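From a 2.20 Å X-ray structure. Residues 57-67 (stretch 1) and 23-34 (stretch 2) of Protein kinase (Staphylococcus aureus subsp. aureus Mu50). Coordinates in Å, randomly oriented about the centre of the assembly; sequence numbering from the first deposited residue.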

# COMPACT_ATOMS: atom_id res chain seq x y z
N ARG A 57 57.78 -21.61 -21.70
CA ARG A 57 58.84 -22.64 -21.70
C ARG A 57 58.89 -23.42 -20.39
O ARG A 57 58.67 -22.86 -19.32
CB ARG A 57 60.20 -21.99 -21.99
CG ARG A 57 61.27 -22.97 -22.47
CD ARG A 57 62.73 -22.53 -22.13
NE ARG A 57 63.60 -23.71 -21.97
CZ ARG A 57 64.16 -24.42 -22.96
NH1 ARG A 57 63.99 -24.10 -24.23
NH2 ARG A 57 64.91 -25.47 -22.66
N VAL A 58 59.17 -24.72 -20.49
CA VAL A 58 59.20 -25.61 -19.34
C VAL A 58 60.23 -26.73 -19.59
O VAL A 58 60.59 -26.98 -20.74
CB VAL A 58 57.76 -26.15 -19.06
CG1 VAL A 58 57.42 -27.37 -19.90
CG2 VAL A 58 57.55 -26.39 -17.60
N GLU A 59 60.73 -27.37 -18.53
CA GLU A 59 61.64 -28.52 -18.68
C GLU A 59 61.06 -29.81 -18.12
O GLU A 59 60.14 -29.78 -17.30
CB GLU A 59 63.03 -28.24 -18.08
CG GLU A 59 63.81 -27.16 -18.81
CD GLU A 59 65.26 -27.01 -18.35
OE1 GLU A 59 65.76 -27.91 -17.62
OE2 GLU A 59 65.89 -25.98 -18.72
N ARG A 60 61.59 -30.94 -18.59
CA ARG A 60 61.06 -32.28 -18.28
C ARG A 60 60.92 -32.43 -16.77
O ARG A 60 61.86 -32.19 -16.02
CB ARG A 60 61.98 -33.38 -18.86
CG ARG A 60 61.46 -34.84 -18.75
CD ARG A 60 62.26 -35.83 -19.69
NE ARG A 60 62.04 -35.59 -21.14
CZ ARG A 60 62.95 -35.07 -21.98
NH1 ARG A 60 64.17 -34.73 -21.56
NH2 ARG A 60 62.65 -34.89 -23.26
N GLY A 61 59.73 -32.80 -16.33
CA GLY A 61 59.51 -33.01 -14.91
C GLY A 61 59.12 -31.79 -14.09
O GLY A 61 58.75 -31.95 -12.92
N ASP A 62 59.20 -30.58 -14.66
CA ASP A 62 58.74 -29.40 -13.92
C ASP A 62 57.27 -29.61 -13.58
O ASP A 62 56.59 -30.39 -14.25
CB ASP A 62 58.91 -28.15 -14.77
CG ASP A 62 60.35 -27.72 -14.94
OD1 ASP A 62 61.25 -28.24 -14.24
OD2 ASP A 62 60.58 -26.84 -15.78
N SER A 63 56.78 -28.95 -12.53
CA SER A 63 55.34 -28.97 -12.20
C SER A 63 54.61 -27.82 -12.87
O SER A 63 55.23 -26.88 -13.33
CB SER A 63 55.10 -28.84 -10.69
OG SER A 63 55.89 -29.74 -9.95
N VAL A 64 53.27 -27.88 -12.89
CA VAL A 64 52.47 -26.76 -13.37
C VAL A 64 51.35 -26.52 -12.40
O VAL A 64 50.44 -27.35 -12.25
CB VAL A 64 51.91 -26.98 -14.83
CG1 VAL A 64 51.05 -25.77 -15.25
CG2 VAL A 64 53.04 -27.17 -15.86
N ASP A 65 51.40 -25.37 -11.73
CA ASP A 65 50.35 -24.96 -10.80
C ASP A 65 49.07 -24.62 -11.53
O ASP A 65 49.12 -24.11 -12.64
CB ASP A 65 50.80 -23.75 -9.97
CG ASP A 65 51.98 -24.07 -9.09
OD1 ASP A 65 52.28 -25.28 -8.86
OD2 ASP A 65 52.60 -23.10 -8.61
N VAL A 66 47.93 -24.89 -10.91
CA VAL A 66 46.63 -24.60 -11.54
C VAL A 66 45.71 -23.84 -10.59
O VAL A 66 45.73 -24.08 -9.39
CB VAL A 66 45.92 -25.88 -12.04
CG1 VAL A 66 46.80 -26.62 -13.09
CG2 VAL A 66 45.58 -26.81 -10.87
N VAL A 67 44.97 -22.89 -11.14
CA VAL A 67 43.92 -22.19 -10.40
C VAL A 67 42.59 -22.67 -10.96
O VAL A 67 42.43 -22.73 -12.17
CB VAL A 67 44.03 -20.67 -10.56
CG1 VAL A 67 43.02 -19.98 -9.66
CG2 VAL A 67 45.47 -20.16 -10.25
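Stretch 2 23-34: IFNKNNLKLGKI

Stretch 2 leaves a helix at Asn27, passes through a short loop and enters strand 30-34, which runs parallel to strand 63-67 of stretch 1, the two N-to-C directions differing by 39° and the axes approaching to 4.1 Å. Stretch 1 begins as loop. Arg57 makes no contact, but Val58 points toward stretch 2 and lays CG1 3.6 Å from Leu29 CD2, a methyl of its branched side chain, suited to meeting the leucine methyl. Glu59 to Asp62 form a type II turn, closed by Asp62 N to Glu59 O (2.9 Å) and braced by Asp62 OD2, which accepts Glu59 N at 2.8 Å. Gly61, with phi 86°, suits the turn because a CB would jam against the preceding carbonyl oxygen; its N donates to Asn28 O (2.8 Å). Asp62 O then accepts Lys30 N at 3.0 Å, opening the parallel ladder.

Ser63 pairs with Lys30, their side chains on the same face of the sheet, and its CA lies 3.1 Å from Lys30 O. Val64 is buried: its N donates to Lys30 O (2.8 Å) and its O accepts Gly32 N (2.8 Å), while its CB sits over the face of the Phe24 ring, 4.0 Å from the centroid. A compact aliphatic side chain fits well there, and Val64 CG2 also reaches Leu29 CD1 at 4.1 Å.

At Asp65 the regular pattern breaks. A beta bulge shifts the register by one residue, and Asp65 OD1 of the carboxylate accepts Lys33 N at 2.8 Å. Gly32 lies beside it without a side chain; a CB there would fall 2.2 Å from Asp65 OD1. Beyond the bulge, Val66 N donates to Lys33 O (2.9 Å) and Val66 pairs with Ile34. Buried and hydrophobic, Val66 brings CG1 to 3.8 Å from Phe24 CE2, at the ring edge, and Val66 CG2 lies 3.8 Å from Ile34 CG1. Val67 points away.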

# COMPACT_ATOMS: atom_id res chain seq x y z
N ILE A 23 46.75 -34.49 -19.12
CA ILE A 23 47.55 -33.78 -20.14
C ILE A 23 49.00 -33.51 -19.67
O ILE A 23 49.93 -33.59 -20.48
CB ILE A 23 46.87 -32.45 -20.64
CG1 ILE A 23 45.65 -32.75 -21.53
CG2 ILE A 23 47.81 -31.60 -21.45
CD1 ILE A 23 44.34 -32.58 -20.84
N PHE A 24 49.19 -33.19 -18.39
CA PHE A 24 50.54 -32.90 -17.86
C PHE A 24 51.43 -34.14 -17.85
O PHE A 24 52.62 -34.05 -18.21
CB PHE A 24 50.50 -32.31 -16.44
CG PHE A 24 49.87 -30.93 -16.33
CD1 PHE A 24 49.94 -30.01 -17.38
CD2 PHE A 24 49.25 -30.54 -15.16
CE1 PHE A 24 49.36 -28.73 -17.27
CE2 PHE A 24 48.68 -29.27 -15.03
CZ PHE A 24 48.73 -28.37 -16.08
N ASN A 25 50.88 -35.28 -17.42
CA ASN A 25 51.66 -36.51 -17.32
C ASN A 25 52.13 -36.96 -18.69
O ASN A 25 53.32 -37.24 -18.89
CB ASN A 25 50.84 -37.64 -16.69
CG ASN A 25 50.64 -37.46 -15.20
OD1 ASN A 25 51.36 -36.68 -14.55
ND2 ASN A 25 49.68 -38.19 -14.65
N LYS A 26 51.19 -37.00 -19.62
CA LYS A 26 51.45 -37.26 -21.03
C LYS A 26 52.59 -36.39 -21.57
O LYS A 26 53.38 -36.85 -22.39
CB LYS A 26 50.15 -37.09 -21.84
CG LYS A 26 50.27 -36.34 -23.19
CD LYS A 26 50.94 -37.16 -24.31
CE LYS A 26 51.32 -36.28 -25.51
NZ LYS A 26 50.11 -35.75 -26.21
N ASN A 27 52.67 -35.15 -21.10
CA ASN A 27 53.69 -34.19 -21.54
C ASN A 27 54.98 -34.20 -20.71
O ASN A 27 55.79 -33.27 -20.83
CB ASN A 27 53.10 -32.77 -21.51
CG ASN A 27 52.71 -32.25 -22.89
OD1 ASN A 27 53.47 -31.53 -23.53
ND2 ASN A 27 51.51 -32.60 -23.32
N ASN A 28 55.15 -35.22 -19.88
CA ASN A 28 56.27 -35.34 -18.93
C ASN A 28 56.40 -34.17 -17.91
O ASN A 28 57.48 -33.63 -17.71
CB ASN A 28 57.58 -35.58 -19.70
CG ASN A 28 57.48 -36.72 -20.70
OD1 ASN A 28 57.26 -37.87 -20.34
ND2 ASN A 28 57.63 -36.39 -21.98
N LEU A 29 55.28 -33.81 -17.29
CA LEU A 29 55.16 -32.69 -16.35
C LEU A 29 54.28 -33.15 -15.21
O LEU A 29 53.48 -34.08 -15.38
CB LEU A 29 54.48 -31.48 -17.02
CG LEU A 29 55.08 -30.83 -18.27
CD1 LEU A 29 54.16 -29.75 -18.81
CD2 LEU A 29 56.47 -30.28 -18.01
N LYS A 30 54.41 -32.49 -14.05
CA LYS A 30 53.62 -32.83 -12.87
C LYS A 30 52.54 -31.80 -12.58
O LYS A 30 52.76 -30.60 -12.79
CB LYS A 30 54.52 -32.98 -11.64
CG LYS A 30 55.21 -34.34 -11.51
CD LYS A 30 56.38 -34.52 -12.50
CE LYS A 30 56.98 -35.94 -12.42
NZ LYS A 30 58.10 -36.05 -11.41
N LEU A 31 51.38 -32.27 -12.09
CA LEU A 31 50.39 -31.36 -11.55
C LEU A 31 50.99 -30.67 -10.32
O LEU A 31 51.45 -31.32 -9.40
CB LEU A 31 49.09 -32.10 -11.18
CG LEU A 31 47.99 -31.25 -10.54
CD1 LEU A 31 47.46 -30.17 -11.52
CD2 LEU A 31 46.84 -32.13 -10.02
N GLY A 32 51.00 -29.34 -10.33
CA GLY A 32 51.58 -28.60 -9.23
C GLY A 32 50.55 -28.33 -8.16
O GLY A 32 49.68 -29.16 -7.90
N LYS A 33 50.62 -27.15 -7.57
CA LYS A 33 49.68 -26.79 -6.53
C LYS A 33 48.31 -26.47 -7.13
O LYS A 33 48.20 -26.01 -8.27
CB LYS A 33 50.24 -25.66 -5.68
CG LYS A 33 51.38 -26.11 -4.76
CD LYS A 33 50.90 -27.28 -3.86
CE LYS A 33 52.03 -28.01 -3.13
NZ LYS A 33 51.60 -29.42 -2.74
N ILE A 34 47.26 -26.72 -6.36
CA ILE A 34 45.90 -26.39 -6.78
C ILE A 34 45.38 -25.30 -5.87
O ILE A 34 45.41 -25.43 -4.66
CB ILE A 34 44.97 -27.63 -6.69
CG1 ILE A 34 45.46 -28.75 -7.60
CG2 ILE A 34 43.51 -27.25 -7.03
CD1 ILE A 34 44.90 -30.11 -7.23